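Local coordinates for uncharacterized protein RPA4178 (Rhodopseudomonas palustris, PDB 3LAG) that is of unknown function but has a cupin fold that holds a nickel ion in this crystal and also binds calcium, at residues Thr50-Ala53 and Thr57-Leu60; Ser8-Gln11 and Val17-Thr20; Val79-Glu82 and Glu86-Phe89. One frame throughout, in Å; residues are numbered along the deposited sequence. Where two conformers were deposited one is given.

Interaction 1: residues Thr50-Ala53 and Thr57-Leu60; sequences TIVA and TRSL
The carbonyl oxygen of Ile-51 receives two hydrogen bonds: Ser-59 N reaches it at 3.1 Å in the carbonyl plane, and a water donates to the same Ile-51 O at 2.8 Å. That water lies 2.7 Å from Ser-59 OG. Ser-59 shares its face with Ile-51, and chi1 59° sets OG between the backbone N and carbonyl carbon, within reach of the water. Ile-51 N answers with a nearly straight bond to Ser-59 O, 2.8 Å, completing the hydrogen-bonded pair of an antiparallel beta hairpin. Nearer the turn, Ala-53 N adds another bond at 2.9 Å to Thr-57 O; Thr-57 OG1 itself turns to Asp-55.

Thr-50, Val-52, Arg-58 and Leu-60 share the other face. The extended stem of Arg-58 runs alongside Val-52, with NE 3.8 Å from Val-52 CG2, while its CD meets Thr-50 CG2 at 4.0 Å. Beta-branched residues suit the inner strand, which also bonds to strand 76-80; on the outer one, serine suits a face that meets water, and Arg-58 leans toward Glu-82 in a long, weak ion pair. Backbone bonds therefore fix the pairing, and the side chains add aliphatic stems on one face and a water bridge on the other.

Interaction 2: residues Ser8-Gln11 and Val17-Thr20; sequences SEIQ and VRVT
Gln-11 N donates to Val-19 O at 2.8 Å across antiparallel segments whose axes approach to 4.7 Å with 141° between their directions. This is the hairpin of strands 4-13 and 17-24 in the cupin beta-barrel. The N-H of that bond is bent away from the straight line (143°). One step along, Ile-10 and Thr-20 form a non-hydrogen-bonded pair, where Thr-20 CA lies 3.3 Å from Glu-9 O in a C-H...O contact.

Ile-10 and Thr-20 carry the side-chain packing. Ile-10 CD1 lies over one face of the Arg-18 guanidinium, offset toward the rim and 3.8 Å from NH1. A bend in the arginine chain (chi3 -78°) turns the planar group up beside the isoleucine, where a salt bridge from NE to Asp-13 also holds it. Arginine suits this place because its flat face can lie against a methyl while its N-H groups serve a carboxylate. The other branch of Ile-10, CG2, touches Arg-18 CG.

Glu-9, Gln-11 and Val-19 turn to the opposite face and help build the dimer. Gln-11 hydrogen-bonds with both ends of its amide, to Ser-68 and Gly-66 of the second subunit, and Glu-9 makes a salt bridge to Arg-67 of that subunit, which probably offsets the nearby carboxylate of Glu-21.

Threonine suits its position because the beta-branched side chain serves two neighbours at once: Thr-20 OG1 stands 3.8 Å from Ile-10 CG1, and the methyl CG2 rests 3.7 Å from Ser-8 CB.

Interaction 3: residues Val79-Glu82 and Glu86-Phe89; sequences VRNE and EIVF
Packing is what joins Asn-81 to Ile-87, since no hydrogen bond crosses between 79-82 and 86-89. The two side chains run antiparallel, one alongside the other. Ile-87 CD1 lies over one face of the carboxamide, 3.5 Å from Asn-81 CG, and CG1 sits over the same face, 3.6 Å from Asn-81 ND2. With CG anti to the backbone N (chi1 -172°), the asparagine extends its amide along the isoleucine chain. Isoleucine suits the spot, its long branch meeting the amide while the short one, CG2, lies at the edge of the Phe-89 ring.

Hydrogen bonds to the intervening loop and a nearby strand hold the buried amide. ND2 donates to Ala-85 O and Leu-24 O, and OD1 accepts from Ser-83 OG, which fixes the amide's rotation. A leucine in place of Asn-81 would probably still touch Ile-87 but leave the carbonyls of Ala-85 and Leu-24 without these N-H donors and the turn less firmly held.

Charged groups lie to the outside. Arg-80 NE makes a salt bridge of 3.2 Å with Glu-82 OE2, which sits at the edge of the guanidinium and in its plane; NH2 of the same group pairs with Asp-78. Glu-86 OE2 makes a salt bridge to Arg-23.

The contact spans the mouth of a loop between strands 76-80 and 87-94, which are not neighbours in the sheet. The first lies between strands 47-52 and 28-34, whereas the second runs beside 17-24, where Ile-87 packs on Leu-24.

Interactions 1 and 2 are hairpins built on backbone pairing, whereas interaction 3 connects non-neighbouring strands mainly through side-chain packing, with no hydrogen bond across. Interaction 1 is a surface contact; the other two are partly buried, though Asn-81 and Ile-87, the central pair of interaction 3, are buried. Interactions 1 and 3 meet directly, because strands 47-52 and 76-80 are neighbours: Arg-80 pairs with Thr-50 through the backbone, and Glu-82 forms a long, weak ion pair with Arg-58. Interaction 2 stands across the chain's centre, about 23 Å from interaction 1 between centres. Alone of the three it faces the second subunit: its Glu-9 and Gln-11 serve the dimer, while Ser-59 of interaction 1 meets water.

Interaction 1: residues Thr50-Ala53 and Thr57-Leu60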
loop_
_atom_site.group_PDB
_atom_site.type_symbol
_atom_site.label_atom_id
_atom_site.label_comp_id
_atom_site.label_asym_id
_atom_site.label_seq_id
_atom_site.Cartn_x
_atom_site.Cartn_y
_atom_site.Cartn_z
ATOM N N THR B 50 -5.090 -18.503 -2.557
ATOM C CA THR B 50 -5.172 -19.426 -3.676
ATOM C C THR B 50 -5.294 -18.655 -4.991
ATOM O O THR B 50 -6.137 -17.765 -5.134
ATOM C CB THR B 50 -6.350 -20.385 -3.491
ATOM O OG1 THR B 50 -6.129 -21.164 -2.307
ATOM C CG2 THR B 50 -6.487 -21.311 -4.685
ATOM N N ILE B 51 -4.423 -18.990 -5.944
ATOM C CA ILE B 51 -4.468 -18.402 -7.272
ATOM C C ILE B 51 -4.784 -19.510 -8.257
ATOM O O ILE B 51 -4.079 -20.526 -8.294
ATOM C CB ILE B 51 -3.115 -17.774 -7.667
ATOM C CG1 ILE B 51 -2.700 -16.729 -6.624
ATOM C CG2 ILE B 51 -3.201 -17.178 -9.069
ATOM C CD1 ILE B 51 -1.387 -16.026 -6.922
ATOM N N VAL B 52 -5.858 -19.340 -9.025
ATOM C CA VAL B 52 -6.243 -20.324 -10.029
ATOM C C VAL B 52 -5.863 -19.788 -11.398
ATOM O O VAL B 52 -6.338 -18.727 -11.828
ATOM C CB VAL B 52 -7.745 -20.633 -10.011
ATOM C CG1 VAL B 52 -8.050 -21.818 -10.944
ATOM C CG2 VAL B 52 -8.223 -20.911 -8.589
ATOM N N ALA B 53 -4.953 -20.503 -12.054
ATOM C CA ALA B 53 -4.461 -20.116 -13.366
ATOM C C ALA B 53 -5.516 -20.453 -14.413
ATOM O O ALA B 53 -6.445 -21.212 -14.136
ATOM C CB ALA B 53 -3.154 -20.845 -13.667
ATOM N N THR B 57 -5.154 -25.089 -12.787
ATOM C CA THR B 57 -4.230 -25.458 -11.713
ATOM C C THR B 57 -4.138 -24.343 -10.675
ATOM O O THR B 57 -4.384 -23.176 -10.979
ATOM C CB THR B 57 -2.813 -25.881 -12.218
ATOM O OG1 THR B 57 -2.159 -24.779 -12.860
ATOM C CG2 THR B 57 -2.913 -27.047 -13.193
ATOM N N ARG B 58 -3.789 -24.727 -9.453
ATOM C CA ARG B 58 -3.819 -23.822 -8.315
ATOM C C ARG B 58 -2.490 -23.765 -7.597
ATOM O O ARG B 58 -1.764 -24.762 -7.524
ATOM C CB ARG B 58 -4.878 -24.272 -7.308
ATOM C CG ARG B 58 -6.299 -24.180 -7.807
ATOM C CD ARG B 58 -7.275 -24.632 -6.734
ATOM N NE ARG B 58 -8.658 -24.377 -7.127
ATOM C CZ ARG B 58 -9.659 -24.210 -6.271
ATOM N NH1 ARG B 58 -9.435 -24.272 -4.964
ATOM N NH2 ARG B 58 -10.885 -23.979 -6.725
ATOM N N SER B 59 -2.207 -22.602 -7.035
ATOM C CA SER B 59 -1.043 -22.417 -6.190
ATOM C C SER B 59 -1.458 -21.521 -5.033
ATOM O O SER B 59 -2.523 -20.909 -5.060
ATOM C CB SER B 59 0.110 -21.799 -6.981
ATOM O OG SER B 59 -0.262 -20.548 -7.533
ATOM N N LEU B 60 -0.582 -21.392 -4.044
ATOM C CA LEU B 60 -0.919 -20.699 -2.811
ATOM C C LEU B 60 0.093 -19.591 -2.518
ATOM O O LEU B 60 1.138 -19.839 -1.905
ATOM C CB LEU B 60 -0.946 -21.709 -1.667
ATOM C CG LEU B 60 -1.544 -21.283 -0.330
ATOM C CD1 LEU B 60 -2.963 -20.772 -0.516
ATOM C CD2 LEU B 60 -1.523 -22.454 0.643
HETATM O O HOH W 1 -1.732 -20.708 -9.801
#

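Interaction 2: residues Ser8-Gln11 and Val17-Thr20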
loop_
_atom_site.group_PDB
_atom_site.type_symbol
_atom_site.label_atom_id
_atom_site.label_comp_id
_atom_site.label_asym_id
_atom_site.label_seq_id
_atom_site.Cartn_x
_atom_site.Cartn_y
_atom_site.Cartn_z
ATOM N N SER B 8 -14.579 -5.640 -2.185
ATOM C CA SER B 8 -13.630 -4.620 -2.619
ATOM C C SER B 8 -14.124 -3.209 -2.302
ATOM O O SER B 8 -15.320 -2.945 -2.344
ATOM C CB SER B 8 -13.335 -4.743 -4.116
ATOM O OG SER B 8 -14.503 -4.506 -4.873
ATOM N N GLU B 9 -13.189 -2.323 -1.974
ATOM C CA GLU B 9 -13.477 -0.914 -1.735
ATOM C C GLU B 9 -12.426 -0.085 -2.457
ATOM O O GLU B 9 -11.218 -0.242 -2.227
ATOM C CB GLU B 9 -13.440 -0.576 -0.246
ATOM C CG GLU B 9 -13.709 0.898 0.022
ATOM C CD GLU B 9 -12.934 1.461 1.214
ATOM O OE1 GLU B 9 -12.123 0.724 1.820
ATOM O OE2 GLU B 9 -13.135 2.654 1.537
ATOM N N ILE B 10 -12.883 0.791 -3.343
ATOM C CA ILE B 10 -11.969 1.674 -4.053
ATOM C C ILE B 10 -11.662 2.874 -3.163
ATOM O O ILE B 10 -12.522 3.721 -2.932
ATOM C CB ILE B 10 -12.524 2.090 -5.428
ATOM C CG1 ILE B 10 -12.677 0.851 -6.319
ATOM C CG2 ILE B 10 -11.602 3.087 -6.107
ATOM C CD1 ILE B 10 -13.455 1.067 -7.600
ATOM N N GLN B 11 -10.446 2.924 -2.636
ATOM C CA GLN B 11 -10.056 3.966 -1.691
ATOM C C GLN B 11 -9.620 5.245 -2.384
ATOM O O GLN B 11 -9.827 6.348 -1.866
ATOM C CB GLN B 11 -8.931 3.474 -0.791
ATOM C CG GLN B 11 -9.341 2.358 0.143
ATOM C CD GLN B 11 -8.276 2.060 1.159
ATOM O OE1 GLN B 11 -7.167 2.578 1.077
ATOM N NE2 GLN B 11 -8.597 1.208 2.118
ATOM N N VAL B 17 -3.803 6.735 -10.748
ATOM C CA VAL B 17 -3.772 5.533 -9.957
ATOM C C VAL B 17 -5.151 5.142 -9.436
ATOM O O VAL B 17 -6.017 5.987 -9.236
ATOM C CB VAL B 17 -2.798 5.757 -8.758
ATOM C CG1 VAL B 17 -3.344 6.796 -7.783
ATOM C CG2 VAL B 17 -2.488 4.465 -8.036
ATOM N N ARG B 18 -5.338 3.845 -9.228
ATOM C CA ARG B 18 -6.484 3.337 -8.487
ATOM C C ARG B 18 -6.011 2.413 -7.378
ATOM O O ARG B 18 -5.226 1.495 -7.629
ATOM C CB ARG B 18 -7.419 2.557 -9.395
ATOM C CG ARG B 18 -8.640 2.020 -8.659
ATOM C CD ARG B 18 -9.590 1.353 -9.607
ATOM N NE ARG B 18 -10.362 2.352 -10.333
ATOM C CZ ARG B 18 -11.457 2.088 -11.036
ATOM N NH1 ARG B 18 -11.914 0.846 -11.120
ATOM N NH2 ARG B 18 -12.096 3.070 -11.657
ATOM N N VAL B 19 -6.512 2.643 -6.169
ATOM C CA VAL B 19 -6.182 1.830 -5.004
ATOM C C VAL B 19 -7.445 1.141 -4.511
ATOM O O VAL B 19 -8.408 1.811 -4.149
ATOM C CB VAL B 19 -5.571 2.677 -3.877
ATOM C CG1 VAL B 19 -5.220 1.782 -2.716
ATOM C CG2 VAL B 19 -4.329 3.408 -4.370
ATOM N N THR B 20 -7.433 -0.191 -4.534
ATOM C CA THR B 20 -8.565 -0.999 -4.096
ATOM C C THR B 20 -8.171 -1.899 -2.947
ATOM O O THR B 20 -7.173 -2.617 -3.018
ATOM C CB THR B 20 -9.088 -1.898 -5.233
ATOM O OG1 THR B 20 -9.368 -1.091 -6.381
ATOM C CG2 THR B 20 -10.358 -2.636 -4.823
#

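Interaction 3: residues Val79-Glu82 and Glu86-Phe89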
loop_
_atom_site.group_PDB
_atom_site.type_symbol
_atom_site.label_atom_id
_atom_site.label_comp_id
_atom_site.label_asym_id
_atom_site.label_seq_id
_atom_site.Cartn_x
_atom_site.Cartn_y
_atom_site.Cartn_z
ATOM N N VAL B 79 -8.690 -15.461 -7.766
ATOM C CA VAL B 79 -8.030 -15.511 -6.477
ATOM C C VAL B 79 -9.058 -15.917 -5.431
ATOM O O VAL B 79 -10.170 -15.390 -5.398
ATOM C CB VAL B 79 -7.367 -14.175 -6.164
ATOM C CG1 VAL B 79 -7.033 -14.067 -4.695
ATOM C CG2 VAL B 79 -6.127 -14.014 -7.052
ATOM N N ARG B 80 -8.684 -16.884 -4.603
ATOM C CA ARG B 80 -9.613 -17.469 -3.652
ATOM C C ARG B 80 -9.011 -17.589 -2.274
ATOM O O ARG B 80 -7.791 -17.609 -2.112
ATOM C CB ARG B 80 -10.017 -18.861 -4.116
ATOM C CG ARG B 80 -10.444 -18.897 -5.566
ATOM C CD ARG B 80 -10.845 -20.288 -5.994
ATOM N NE ARG B 80 -12.077 -20.747 -5.362
ATOM C CZ ARG B 80 -13.293 -20.617 -5.890
ATOM N NH1 ARG B 80 -14.354 -21.082 -5.243
ATOM N NH2 ARG B 80 -13.457 -20.023 -7.062
ATOM N N ASN B 81 -9.882 -17.701 -1.279
ATOM C CA ASN B 81 -9.443 -17.960 0.073
ATOM C C ASN B 81 -9.917 -19.327 0.550
ATOM O O ASN B 81 -11.096 -19.506 0.881
ATOM C CB ASN B 81 -9.931 -16.864 1.007
ATOM C CG ASN B 81 -9.339 -16.981 2.388
ATOM O OD1 ASN B 81 -8.560 -17.900 2.673
ATOM N ND2 ASN B 81 -9.693 -16.040 3.255
ATOM N N GLU B 82 -8.996 -20.291 0.553
ATOM C CA GLU B 82 -9.294 -21.632 1.044
ATOM C C GLU B 82 -8.734 -21.835 2.452
ATOM O O GLU B 82 -8.720 -22.954 2.969
ATOM C CB GLU B 82 -8.750 -22.700 0.092
ATOM C CG GLU B 82 -9.151 -22.510 -1.374
ATOM C CD GLU B 82 -10.640 -22.635 -1.626
ATOM O OE1 GLU B 82 -11.363 -23.119 -0.731
ATOM O OE2 GLU B 82 -11.094 -22.252 -2.729
ATOM N N GLU B 86 -9.342 -14.453 7.205
ATOM C CA GLU B 86 -9.623 -13.424 6.220
ATOM C C GLU B 86 -8.321 -12.995 5.553
ATOM O O GLU B 86 -7.299 -12.813 6.220
ATOM C CB GLU B 86 -10.284 -12.215 6.885
ATOM C CG GLU B 86 -10.763 -11.155 5.888
ATOM C CD GLU B 86 -11.273 -9.880 6.555
ATOM O OE1 GLU B 86 -10.984 -9.676 7.752
ATOM O OE2 GLU B 86 -11.958 -9.072 5.881
ATOM N N ILE B 87 -8.357 -12.857 4.232
ATOM C CA ILE B 87 -7.227 -12.342 3.470
ATOM C C ILE B 87 -7.498 -10.880 3.141
ATOM O O ILE B 87 -8.606 -10.539 2.736
ATOM C CB ILE B 87 -7.040 -13.170 2.174
ATOM C CG1 ILE B 87 -6.449 -14.543 2.517
ATOM C CG2 ILE B 87 -6.181 -12.415 1.166
ATOM C CD1 ILE B 87 -6.396 -15.491 1.333
ATOM N N VAL B 88 -6.505 -10.015 3.341
ATOM C CA VAL B 88 -6.672 -8.589 3.088
ATOM C C VAL B 88 -5.436 -8.037 2.410
ATOM O O VAL B 88 -4.317 -8.230 2.868
ATOM C CB VAL B 88 -6.899 -7.799 4.386
ATOM C CG1 VAL B 88 -7.234 -6.349 4.056
ATOM C CG2 VAL B 88 -8.010 -8.441 5.223
ATOM N N PHE B 89 -5.646 -7.348 1.294
ATOM C CA PHE B 89 -4.551 -6.699 0.597
ATOM C C PHE B 89 -5.075 -5.504 -0.171
ATOM O O PHE B 89 -6.255 -5.453 -0.525
ATOM C CB PHE B 89 -3.820 -7.662 -0.352
ATOM C CG PHE B 89 -4.699 -8.275 -1.401
ATOM C CD1 PHE B 89 -4.796 -7.720 -2.669
ATOM C CD2 PHE B 89 -5.392 -9.446 -1.139
ATOM C CE1 PHE B 89 -5.600 -8.301 -3.641
ATOM C CE2 PHE B 89 -6.198 -10.029 -2.112
ATOM C CZ PHE B 89 -6.294 -9.452 -3.362
#